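Local coordinates for protein HTH-type transcriptional regulator PrpR (PDB 6D2S) that regulates, as a DNA-binding transcription factor, the expression of enzymes that break down short-chain fatty acids through the glyoxylate and methylcitrate cycles in Mycobacterium tuberculosis, at residues A[41-46]-A[133-138]; A[67-72]-A[96-101]; A[106-111]-A[124-129]. All coordinates share one frame; numbering follows the deposited sequence. Where two conformers were deposited one is given.

Contact 1. Residues A[41-46]-A[133-138]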
loop_
_atom_site.group_PDB
_atom_site.type_symbol
_atom_site.label_atom_id
_atom_site.label_comp_id
_atom_site.label_asym_id
_atom_site.label_seq_id
_atom_site.Cartn_x
_atom_site.Cartn_y
_atom_site.Cartn_z
ATOM N N ILE A 41 5.133 16.929 7.133
ATOM C CA ILE A 41 5.561 17.865 8.169
ATOM C C ILE A 41 5.092 17.397 9.541
ATOM O O ILE A 41 5.815 17.519 10.537
ATOM C CB ILE A 41 5.033 19.281 7.856
ATOM C CG1 ILE A 41 5.257 19.623 6.381
ATOM C CG2 ILE A 41 5.691 20.305 8.766
ATOM C CD1 ILE A 41 6.715 19.568 5.952
ATOM N N GLN A 42 3.853 16.905 9.624
ATOM C CA GLN A 42 3.312 16.463 10.904
ATOM C C GLN A 42 4.073 15.259 11.444
ATOM O O GLN A 42 4.337 15.170 12.651
ATOM C CB GLN A 42 1.831 16.125 10.744
ATOM C CG GLN A 42 0.979 17.322 10.303
ATOM C CD GLN A 42 -0.458 16.910 10.043
ATOM O OE1 GLN A 42 -1.160 16.496 10.962
ATOM N NE2 GLN A 42 -0.886 16.981 8.785
ATOM N N LEU A 43 4.407 14.309 10.567
ATOM C CA LEU A 43 5.197 13.157 10.989
ATOM C C LEU A 43 6.589 13.574 11.440
ATOM O O LEU A 43 7.139 12.992 12.381
ATOM C CB LEU A 43 5.287 12.137 9.852
ATOM C CG LEU A 43 4.150 11.109 9.874
ATOM C CD1 LEU A 43 3.990 10.444 8.512
ATOM C CD2 LEU A 43 4.437 10.055 10.947
ATOM N N ALA A 44 7.191 14.553 10.766
ATOM C CA ALA A 44 8.504 15.027 11.206
ATOM C C ALA A 44 8.439 15.574 12.629
ATOM O O ALA A 44 9.358 15.364 13.431
ATOM C CB ALA A 44 9.030 16.101 10.246
ATOM N N GLU A 45 7.359 16.288 12.953
ATOM C CA GLU A 45 7.162 16.783 14.312
ATOM C C GLU A 45 6.993 15.634 15.298
ATOM O O GLU A 45 7.598 15.639 16.377
ATOM C CB GLU A 45 5.946 17.716 14.356
ATOM C CG GLU A 45 5.721 18.392 15.696
ATOM C CD GLU A 45 4.520 19.324 15.685
ATOM O OE1 GLU A 45 3.563 19.082 16.452
ATOM O OE2 GLU A 45 4.531 20.296 14.900
ATOM N N LEU A 46 6.156 14.646 14.955
ATOM C CA LEU A 46 5.988 13.484 15.826
ATOM C C LEU A 46 7.319 12.773 16.058
ATOM O O LEU A 46 7.656 12.411 17.194
ATOM C CB LEU A 46 4.956 12.524 15.219
ATOM C CG LEU A 46 4.648 11.208 15.930
ATOM C CD1 LEU A 46 4.202 11.469 17.351
ATOM C CD2 LEU A 46 3.569 10.429 15.164
ATOM N N ALA A 133 -0.978 2.275 6.720
ATOM C CA ALA A 133 -2.096 2.390 7.646
ATOM C C ALA A 133 -2.037 3.681 8.448
ATOM O O ALA A 133 -3.055 4.094 9.004
ATOM C CB ALA A 133 -2.139 1.189 8.594
ATOM N N PHE A 134 -0.873 4.333 8.497
ATOM C CA PHE A 134 -0.773 5.636 9.148
ATOM C C PHE A 134 -1.214 6.763 8.208
ATOM O O PHE A 134 -1.991 7.649 8.598
ATOM C CB PHE A 134 0.673 5.854 9.620
ATOM C CG PHE A 134 0.820 7.000 10.584
ATOM C CD1 PHE A 134 0.796 8.309 10.128
ATOM C CD2 PHE A 134 0.951 6.771 11.940
ATOM C CE1 PHE A 134 0.903 9.375 11.011
ATOM C CE2 PHE A 134 1.050 7.839 12.824
ATOM C CZ PHE A 134 1.031 9.135 12.351
ATOM N N LEU A 135 -0.708 6.750 6.969
ATOM C CA LEU A 135 -1.122 7.735 5.969
ATOM C C LEU A 135 -2.602 7.626 5.642
ATOM O O LEU A 135 -3.243 8.630 5.302
ATOM C CB LEU A 135 -0.317 7.554 4.682
ATOM C CG LEU A 135 1.017 8.302 4.635
ATOM C CD1 LEU A 135 1.898 7.900 5.815
ATOM C CD2 LEU A 135 1.695 8.027 3.313
ATOM N N LEU A 136 -3.148 6.414 5.692
ATOM C CA LEU A 136 -4.533 6.151 5.317
ATOM C C LEU A 136 -5.199 5.461 6.499
ATOM O O LEU A 136 -5.427 4.242 6.487
ATOM C CB LEU A 136 -4.600 5.303 4.047
ATOM C CG LEU A 136 -3.780 5.896 2.896
ATOM C CD1 LEU A 136 -3.606 4.857 1.761
ATOM C CD2 LEU A 136 -4.451 7.184 2.389
ATOM N N PRO A 137 -5.498 6.215 7.553
ATOM C CA PRO A 137 -6.047 5.602 8.769
ATOM C C PRO A 137 -7.367 4.907 8.469
ATOM O O PRO A 137 -8.213 5.420 7.732
ATOM C CB PRO A 137 -6.217 6.793 9.727
ATOM C CG PRO A 137 -6.234 8.002 8.849
ATOM C CD PRO A 137 -5.308 7.670 7.701
ATOM N N TYR A 138 -7.550 3.736 9.085
ATOM C CA TYR A 138 -8.529 2.772 8.582
ATOM C C TYR A 138 -9.932 3.362 8.452
ATOM O O TYR A 138 -10.532 3.322 7.370
ATOM C CB TYR A 138 -8.552 1.524 9.481
ATOM C CG TYR A 138 -9.253 0.354 8.824
ATOM C CD1 TYR A 138 -10.646 0.319 8.733
ATOM C CD2 TYR A 138 -8.526 -0.701 8.282
ATOM C CE1 TYR A 138 -11.300 -0.735 8.118
ATOM C CE2 TYR A 138 -9.181 -1.774 7.657
ATOM C CZ TYR A 138 -10.566 -1.778 7.586
ATOM O OH TYR A 138 -11.216 -2.831 6.981
#

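Contact 2. Residues A[67-72]-A[96-101]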
loop_
_atom_site.group_PDB
_atom_site.type_symbol
_atom_site.label_atom_id
_atom_site.label_comp_id
_atom_site.label_asym_id
_atom_site.label_seq_id
_atom_site.Cartn_x
_atom_site.Cartn_y
_atom_site.Cartn_z
ATOM N N ARG A 67 15.303 6.869 1.458
ATOM C CA ARG A 67 15.615 7.329 2.800
ATOM C C ARG A 67 16.922 6.695 3.250
ATOM O O ARG A 67 17.377 5.692 2.688
ATOM C CB ARG A 67 14.488 7.000 3.791
ATOM C CG ARG A 67 14.440 5.521 4.180
ATOM C CD ARG A 67 13.309 5.206 5.172
ATOM N NE ARG A 67 13.370 3.794 5.532
ATOM C CZ ARG A 67 12.779 2.817 4.849
ATOM N NH1 ARG A 67 12.052 3.087 3.765
ATOM N NH2 ARG A 67 12.915 1.561 5.252
ATOM N N ARG A 68 17.528 7.313 4.261
ATOM C CA ARG A 68 18.699 6.758 4.933
ATOM C C ARG A 68 18.618 7.176 6.390
ATOM O O ARG A 68 18.593 8.374 6.688
ATOM C CB ARG A 68 20.011 7.248 4.302
ATOM C CG ARG A 68 21.275 6.588 4.868
ATOM C CD ARG A 68 21.323 5.108 4.520
ATOM N NE ARG A 68 22.401 4.390 5.198
ATOM C CZ ARG A 68 23.540 4.028 4.615
ATOM N NH1 ARG A 68 23.761 4.317 3.339
ATOM N NH2 ARG A 68 24.456 3.372 5.306
ATOM N N TYR A 69 18.562 6.201 7.292
ATOM C CA TYR A 69 18.526 6.485 8.711
ATOM C C TYR A 69 19.950 6.492 9.257
ATOM O O TYR A 69 20.745 5.602 8.945
ATOM C CB TYR A 69 17.659 5.458 9.442
ATOM C CG TYR A 69 17.507 5.770 10.906
ATOM C CD1 TYR A 69 17.055 7.016 11.317
ATOM C CD2 TYR A 69 17.810 4.822 11.879
ATOM C CE1 TYR A 69 16.915 7.321 12.647
ATOM C CE2 TYR A 69 17.668 5.119 13.218
ATOM C CZ TYR A 69 17.218 6.367 13.594
ATOM O OH TYR A 69 17.082 6.682 14.922
ATOM N N HIS A 70 20.270 7.518 10.047
ATOM C CA HIS A 70 21.566 7.681 10.699
ATOM C C HIS A 70 21.374 7.412 12.190
ATOM O O HIS A 70 21.127 8.343 12.973
ATOM C CB HIS A 70 22.126 9.088 10.454
ATOM C CG HIS A 70 22.505 9.352 9.026
ATOM N ND1 HIS A 70 23.810 9.561 8.627
ATOM C CD2 HIS A 70 21.752 9.445 7.903
ATOM C CE1 HIS A 70 23.844 9.767 7.322
ATOM N NE2 HIS A 70 22.608 9.699 6.857
ATOM N N PRO A 71 21.489 6.160 12.635
ATOM C CA PRO A 71 21.112 5.835 14.024
ATOM C C PRO A 71 22.014 6.456 15.069
ATOM O O PRO A 71 21.578 6.630 16.215
ATOM C CB PRO A 71 21.195 4.306 14.064
ATOM C CG PRO A 71 22.159 3.952 12.983
ATOM C CD PRO A 71 21.959 4.981 11.891
ATOM N N ASP A 72 23.252 6.802 14.722
ATOM C CA ASP A 72 24.183 7.276 15.736
ATOM C C ASP A 72 23.888 8.702 16.182
ATOM O O ASP A 72 24.274 9.084 17.289
ATOM C CB ASP A 72 25.615 7.146 15.203
ATOM C CG ASP A 72 25.949 5.711 14.821
ATOM O OD1 ASP A 72 26.329 4.932 15.719
ATOM O OD2 ASP A 72 25.775 5.339 13.640
ATOM N N ALA A 96 7.776 2.987 12.204
ATOM C CA ALA A 96 7.502 1.593 12.542
ATOM C C ALA A 96 8.776 0.866 12.937
ATOM O O ALA A 96 8.797 0.128 13.924
ATOM C CB ALA A 96 6.834 0.876 11.366
ATOM N N LEU A 97 9.841 1.035 12.155
ATOM C CA LEU A 97 11.087 0.337 12.450
ATOM C C LEU A 97 11.642 0.705 13.825
ATOM O O LEU A 97 12.224 -0.154 14.500
ATOM C CB LEU A 97 12.108 0.631 11.343
ATOM C CG LEU A 97 11.738 0.033 9.976
ATOM C CD1 LEU A 97 12.707 0.483 8.871
ATOM C CD2 LEU A 97 11.673 -1.489 10.045
ATOM N N VAL A 98 11.452 1.951 14.279
ATOM C CA VAL A 98 12.068 2.384 15.537
ATOM C C VAL A 98 11.097 2.343 16.713
ATOM O O VAL A 98 11.515 2.137 17.858
ATOM C CB VAL A 98 12.685 3.798 15.421
ATOM C CG1 VAL A 98 13.709 3.862 14.285
ATOM C CG2 VAL A 98 11.607 4.870 15.289
ATOM N N GLY A 99 9.812 2.551 16.457
ATOM C CA GLY A 99 8.841 2.661 17.534
ATOM C C GLY A 99 7.857 1.519 17.646
ATOM O O GLY A 99 7.132 1.416 18.638
ATOM N N GLN A 100 7.804 0.656 16.628
ATOM C CA GLN A 100 6.965 -0.536 16.667
ATOM C C GLN A 100 7.796 -1.797 16.462
ATOM O O GLN A 100 7.265 -2.817 16.027
ATOM C CB GLN A 100 5.859 -0.468 15.610
ATOM C CG GLN A 100 5.007 0.786 15.668
ATOM C CD GLN A 100 3.977 0.743 16.773
ATOM O OE1 GLN A 100 3.518 -0.326 17.170
ATOM N NE2 GLN A 100 3.607 1.910 17.278
ATOM N N SER A 101 9.094 -1.729 16.766
ATOM C CA SER A 101 10.002 -2.840 16.492
ATOM C C SER A 101 9.606 -4.099 17.262
ATOM O O SER A 101 9.603 -5.204 16.704
ATOM C CB SER A 101 11.432 -2.420 16.842
ATOM O OG SER A 101 12.369 -3.362 16.369
#

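Contact 3. Residues A[106-111]-A[124-129]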
loop_
_atom_site.group_PDB
_atom_site.type_symbol
_atom_site.label_atom_id
_atom_site.label_comp_id
_atom_site.label_asym_id
_atom_site.label_seq_id
_atom_site.Cartn_x
_atom_site.Cartn_y
_atom_site.Cartn_z
ATOM N N SER A 106 7.003 -9.423 17.317
ATOM C CA SER A 106 6.037 -10.377 17.854
ATOM C C SER A 106 5.083 -10.882 16.781
ATOM O O SER A 106 4.660 -12.046 16.827
ATOM C CB SER A 106 5.254 -9.758 19.013
ATOM O OG SER A 106 4.331 -8.795 18.544
ATOM N N ILE A 107 4.734 -10.036 15.813
ATOM C CA ILE A 107 3.861 -10.470 14.726
ATOM C C ILE A 107 4.585 -11.471 13.827
ATOM O O ILE A 107 4.044 -12.531 13.484
ATOM C CB ILE A 107 3.359 -9.248 13.935
ATOM C CG1 ILE A 107 2.400 -8.413 14.792
ATOM C CG2 ILE A 107 2.667 -9.693 12.647
ATOM C CD1 ILE A 107 2.237 -6.972 14.301
ATOM N N VAL A 108 5.824 -11.152 13.439
ATOM C CA VAL A 108 6.611 -12.071 12.613
ATOM C C VAL A 108 6.739 -13.422 13.297
ATOM O O VAL A 108 6.703 -14.478 12.647
ATOM C CB VAL A 108 7.996 -11.465 12.312
ATOM C CG1 VAL A 108 8.901 -12.496 11.644
ATOM C CG2 VAL A 108 7.870 -10.215 11.461
ATOM N N ALA A 109 6.888 -13.411 14.621
ATOM C CA ALA A 109 7.136 -14.638 15.361
ATOM C C ALA A 109 5.937 -15.579 15.357
ATOM O O ALA A 109 6.102 -16.769 15.653
ATOM C CB ALA A 109 7.553 -14.300 16.794
ATOM N N THR A 110 4.742 -15.089 15.015
ATOM C CA THR A 110 3.590 -15.986 14.971
ATOM C C THR A 110 3.640 -16.964 13.801
ATOM O O THR A 110 2.818 -17.881 13.762
ATOM C CB THR A 110 2.269 -15.204 14.907
ATOM O OG1 THR A 110 2.211 -14.430 13.701
ATOM C CG2 THR A 110 2.120 -14.274 16.114
ATOM N N ASP A 111 4.550 -16.790 12.841
ATOM C CA ASP A 111 4.721 -17.747 11.742
ATOM C C ASP A 111 5.972 -18.574 12.048
ATOM O O ASP A 111 7.092 -18.135 11.778
ATOM C CB ASP A 111 4.832 -17.020 10.403
ATOM C CG ASP A 111 4.597 -17.938 9.214
ATOM O OD1 ASP A 111 4.674 -19.167 9.394
ATOM O OD2 ASP A 111 4.351 -17.442 8.092
ATOM N N ILE A 124 10.313 -5.620 6.924
ATOM C CA ILE A 124 10.189 -4.437 6.080
ATOM C C ILE A 124 8.770 -4.322 5.535
ATOM O O ILE A 124 8.190 -3.229 5.490
ATOM C CB ILE A 124 11.230 -4.465 4.947
ATOM C CG1 ILE A 124 12.635 -4.368 5.530
ATOM C CG2 ILE A 124 10.998 -3.291 3.986
ATOM C CD1 ILE A 124 12.841 -3.135 6.381
ATOM N N GLY A 125 8.186 -5.446 5.124
ATOM C CA GLY A 125 6.808 -5.418 4.659
ATOM C C GLY A 125 5.833 -4.932 5.719
ATOM O O GLY A 125 4.882 -4.212 5.411
ATOM N N LEU A 126 6.051 -5.322 6.979
ATOM C CA LEU A 126 5.175 -4.868 8.057
ATOM C C LEU A 126 5.392 -3.394 8.371
ATOM O O LEU A 126 4.434 -2.672 8.669
ATOM C CB LEU A 126 5.391 -5.718 9.312
ATOM C CG LEU A 126 4.848 -7.144 9.132
ATOM C CD1 LEU A 126 5.416 -8.056 10.204
ATOM C CD2 LEU A 126 3.325 -7.107 9.184
ATOM N N ALA A 127 6.635 -2.914 8.296
ATOM C CA ALA A 127 6.847 -1.477 8.459
ATOM C C ALA A 127 6.180 -0.695 7.330
ATOM O O ALA A 127 5.577 0.362 7.569
ATOM C CB ALA A 127 8.346 -1.157 8.526
ATOM N N ASN A 128 6.296 -1.186 6.090
ATOM C CA ASN A 128 5.574 -0.570 4.980
ATOM C C ASN A 128 4.071 -0.637 5.204
ATOM O O ASN A 128 3.350 0.317 4.888
ATOM C CB ASN A 128 5.913 -1.258 3.654
ATOM C CG ASN A 128 7.311 -0.958 3.176
ATOM O OD1 ASN A 128 7.890 0.075 3.505
ATOM N ND2 ASN A 128 7.860 -1.862 2.390
ATOM N N TYR A 129 3.574 -1.780 5.691
ATOM C CA TYR A 129 2.150 -1.893 6.008
ATOM C C TYR A 129 1.726 -0.819 7.005
ATOM O O TYR A 129 0.697 -0.143 6.827
ATOM C CB TYR A 129 1.840 -3.302 6.559
ATOM C CG TYR A 129 0.369 -3.494 6.909
ATOM C CD1 TYR A 129 -0.148 -2.984 8.089
ATOM C CD2 TYR A 129 -0.494 -4.180 6.047
ATOM C CE1 TYR A 129 -1.493 -3.132 8.413
ATOM C CE2 TYR A 129 -1.841 -4.332 6.357
ATOM C CZ TYR A 129 -2.330 -3.810 7.546
ATOM O OH TYR A 129 -3.662 -3.964 7.875
#

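Contact 1. Residues A[41-46]-A[133-138]
Phe134 and Leu43 bury the most surface in this contact, meeting in the interior between helix 39-51 and the C-terminal end of helix 116-135. The two side chains run alongside each other, pointing opposite ways, and the isobutyl group of Leu43 meets the CE1 end of the ring obliquely. Its CD2 methyl comes to 3.6 Å from Phe134 CE1, while Leu43 CD1 also lies within van der Waals range of CE1, so both branches of the leucine fork rest near the same ring corner. One helical turn on, Leu46 and Phe134 point toward each other from their two helices, with Leu46 CD2 4.0 Å from Phe134 CZ, also at an oblique angle to the ring. The CG of Leu46 is anti to the backbone N (chi1 178°), which carries the isobutyl group out toward the ring. The touch of Leu135 is lighter: Leu43 CD1 stands 4.3 Å from Leu135 CD1. All of these contacts are apolar, and the backbones stay well apart, with 9.7 Å between Leu43 CA and Leu135 CA. Met28 of helix 19-31 and Met34 of the following loop also pack on Phe134, whereas Ala88, Ile91 and Ala92 of helix 84-99 pack on Leu43. The arrangement is that of a helix-bundle core, here in the helical part of PrpR that carries its IrrE N-terminal-like domain, with two leucines a turn apart on one helix packed against the CE1-CZ end of an aromatic ring on another.

Contact 2. Residues A[67-72]-A[96-101]
Arg67 and Leu97 make the closer of the two touches between strand 67-70 and the end of helix 84-99. The arginine side chain runs extended from CG to NE and crosses the leucine at a slant, bringing NH2 to 3.8 Å from Leu97 CD1. With chi1 at 75°, CG is flanked by both the backbone N and the carbonyl carbon, and the straight chain beyond it reaches the helix. The guanidinium finds its polar partner within the same helix, because NH1 is hydrogen-bonded to Gln90 OE1; the group is thus held by a bond at one nitrogen while another lies near a methyl. Thr93 and Gln94 also pack on the arginine, and Gln94 touches Tyr69 as well. The second touch is looser. Val98 CG1 stays 4.3 Å from Tyr69 CE2, approaching the ring obliquely, and Ile53 packs on both residues. Within its own segment the Tyr69 ring carries Pro71 N over one face, offset toward the rim. This looser side lies at the surface of the protein, and all four touching residues remain partly exposed. With the helix laid on an outer strand of the three-stranded mixed sheet, the contact is ordinary sheet-to-helix packing on the surface of the IrrE N-terminal-like domain, whose family belongs to the Peptidase_MA clan of zincin-like folds.

Contact 3. Residues A[106-111]-A[124-129]
The C-terminal part of helix 101-109 faces the middle of helix 116-135, with Val108 and Leu126 the nearest pair at 8.6 Å between their CA atoms. In the first segment, Ile107 O accepts from Thr110 N at 3.1 Å and from Thr110 OG1 at 2.6 Å, the hydroxyl lying in the carbonyl plane. Arg14 NH2 is a further partner of that hydroxyl. Between the helices the contact rests on Leu126, whose CD1 methyl does all the close touching. It lies 3.5 Å from Val108 CG2 and 4.0 Å from Ile107 CG2, both side chains meeting the leucine at an angle. This is helix-to-helix packing of a helical hairpin, the two helices being consecutive in the chain, within the IrrE N-terminal-like domain. Leu126 has its CG beside the backbone N (chi1 -70°), a placement that directs the isobutyl group toward the two neighbouring β-branched residues. Leu21 of helix 19-31 touches both Ile107 and Leu126, and helix 3-13 closes in with Phe10 on Ile107 and Phe11 on Leu126. A bound sodium ion lies about 7 Å from the side chain of Ile107.

Helix 116-135 ties the set together: contact 1 uses its end and contact 3 its middle, with centres 19 Å apart. Contacts 2 and 3 both fall inside the stretch of chain closed by contact 1 and follow each other in series. They also touch directly, Leu97 CD2 lying 3.7 Å from Ala127 CB, so helix 84-99 bridges from the sheet strand 67-70 to helix 116-135. Contact 1 and contact 2 do not touch, their nearest atoms being about 8 Å apart. Contact 2 thus links the small mixed sheet to the helices, while contacts 1 and 3 pack other helices on helix 116-135, all in the part of PrpR that contains its IrrE N-terminal-like domain.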